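Local coordinates for carbonic anhydrase (PDB 7COI), which catalyses the reversible hydration of carbon dioxide to hydrogencarbonate and a proton, as a zinc-dependent beta-class carbonic anhydrase, at the interface of chains A and B. Residues are numbered along the deposited sequence; one frame, centred on the assembly and turned at random. Chains: chain A/B, Carbonic anhydrase.

The interface of chains A and B. Residues chain A 138, 156-157, 159-160, 164; chain B 143, 179, 190, 192-193.
This is part of the two-fold interface between subunits of a beta-class carbonic anhydrase, a family that is built from dimers. One face of helix 152-164 of chain A packs against the 3-10 helix 143-145 of chain B and the start of its helix 193-206. The direct contact is apolar. B:Ile143 sends its CG1 branch across, with CG1 beside the backbone N (chi1 -60°). Its tip methyl CD1 meets CZ, the far end of the A:Phe138 ring, at 3.7 Å, and the two side chains cross at about a right angle. CD1 also lies 3.8 Å from CB of A:Phe160, and CG1 of B:Ile143 packs along the backbone between A:Ala156 and A:Val157. B:Leu193 divides its two methyls. CD2 sits 3.8 Å from CB of A:Ala156, while CD1 touches both CG of A:Glu159 and CD2 of the A:His164 imidazole; the B:Leu193 and A:His164 side chains meet tip to tip. From the preceding residue, CG2 of B:Ile192 touches CB of A:Glu159 at 3.5 Å. In A:Glu159 CG is anti to the backbone N (chi1 175°) and the chain bends at chi2 (69°), so its carboxylate turns towards water 1. This water lies 2.5 Å from OE2 of A:Glu159 and in the ring plane of A:His164, 2.8 Å from NE2. It also lies 2.7 Å from the backbone carbonyl O of B:Leu190, giving a polar bridge between the chains. CD2 of B:Leu190 touches CE1 of the same imidazole at 3.8 Å, the side chains crossing obliquely.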
# COMPACT_ATOMS: atom_id res chain seq x y z
N PHE A 138 -18.09 0.79 -14.96
CA PHE A 138 -16.83 1.30 -14.36
C PHE A 138 -16.15 0.11 -13.69
O PHE A 138 -16.83 -0.64 -12.96
CB PHE A 138 -17.14 2.46 -13.41
CG PHE A 138 -15.94 3.26 -13.03
CD1 PHE A 138 -15.41 4.19 -13.91
CD2 PHE A 138 -15.38 3.18 -11.77
CE1 PHE A 138 -14.33 4.98 -13.56
CE2 PHE A 138 -14.32 3.98 -11.40
CZ PHE A 138 -13.78 4.87 -12.31
N ALA A 156 -9.47 4.03 -4.21
CA ALA A 156 -9.63 5.16 -5.14
C ALA A 156 -10.73 4.87 -6.17
O ALA A 156 -11.54 5.78 -6.47
CB ALA A 156 -8.30 5.48 -5.75
N VAL A 157 -10.80 3.64 -6.68
CA VAL A 157 -11.86 3.26 -7.64
C VAL A 157 -13.23 3.45 -6.95
O VAL A 157 -14.15 4.01 -7.59
CB VAL A 157 -11.67 1.82 -8.13
CG1 VAL A 157 -12.96 1.29 -8.77
CG2 VAL A 157 -10.47 1.73 -9.07
N GLU A 159 -14.12 5.25 -4.32
CA GLU A 159 -14.38 6.68 -4.06
C GLU A 159 -14.87 7.34 -5.35
O GLU A 159 -15.90 8.07 -5.31
CB GLU A 159 -13.12 7.34 -3.51
CG GLU A 159 -13.23 8.84 -3.31
CD GLU A 159 -14.16 9.33 -2.21
OE1 GLU A 159 -14.49 8.56 -1.30
OE2 GLU A 159 -14.52 10.49 -2.26
N PHE A 160 -14.17 7.11 -6.47
CA PHE A 160 -14.50 7.78 -7.75
C PHE A 160 -15.88 7.30 -8.22
O PHE A 160 -16.74 8.15 -8.55
CB PHE A 160 -13.43 7.53 -8.79
CG PHE A 160 -13.53 8.46 -9.96
CD1 PHE A 160 -14.39 8.19 -11.01
CD2 PHE A 160 -12.70 9.56 -10.04
CE1 PHE A 160 -14.49 9.06 -12.08
CE2 PHE A 160 -12.79 10.43 -11.13
CZ PHE A 160 -13.67 10.17 -12.14
N HIS A 164 -18.27 10.35 -7.19
CA HIS A 164 -18.14 11.23 -8.37
C HIS A 164 -19.07 10.75 -9.49
O HIS A 164 -19.82 11.56 -9.99
CB HIS A 164 -16.67 11.39 -8.74
CG HIS A 164 -15.92 12.08 -7.65
ND1 HIS A 164 -16.15 13.40 -7.34
CD2 HIS A 164 -15.01 11.63 -6.76
CE1 HIS A 164 -15.36 13.75 -6.34
NE2 HIS A 164 -14.65 12.67 -5.96
N ILE B 143 -7.66 3.62 -11.30
CA ILE B 143 -7.86 5.06 -11.63
C ILE B 143 -6.65 5.59 -12.41
O ILE B 143 -5.52 5.63 -11.87
CB ILE B 143 -8.14 5.92 -10.40
CG1 ILE B 143 -9.40 5.46 -9.66
CG2 ILE B 143 -8.20 7.37 -10.82
CD1 ILE B 143 -10.67 5.47 -10.50
N GLY B 179 -10.60 11.26 -16.30
CA GLY B 179 -10.98 11.99 -15.07
C GLY B 179 -9.86 12.04 -14.04
O GLY B 179 -9.76 13.03 -13.33
N LEU B 190 -9.50 15.57 -3.08
CA LEU B 190 -10.43 14.50 -3.47
C LEU B 190 -10.30 13.32 -2.52
O LEU B 190 -10.66 12.18 -2.94
CB LEU B 190 -10.15 14.12 -4.93
CG LEU B 190 -10.48 15.24 -5.93
CD1 LEU B 190 -9.99 14.89 -7.33
CD2 LEU B 190 -11.98 15.53 -5.93
N ILE B 192 -9.30 10.22 -0.57
CA ILE B 192 -8.41 9.05 -0.78
C ILE B 192 -7.83 9.08 -2.19
O ILE B 192 -6.78 8.46 -2.40
CB ILE B 192 -9.16 7.74 -0.48
CG1 ILE B 192 -8.19 6.58 -0.27
CG2 ILE B 192 -10.18 7.42 -1.53
CD1 ILE B 192 -8.88 5.30 0.16
N LEU B 193 -8.45 9.79 -3.14
CA LEU B 193 -7.86 9.93 -4.50
C LEU B 193 -6.53 10.68 -4.44
O LEU B 193 -5.74 10.46 -5.35
CB LEU B 193 -8.85 10.59 -5.45
CG LEU B 193 -9.94 9.65 -5.93
CD1 LEU B 193 -11.21 10.40 -6.29
CD2 LEU B 193 -9.43 8.82 -7.11
O HOH W 1 -13.32 12.24 -3.57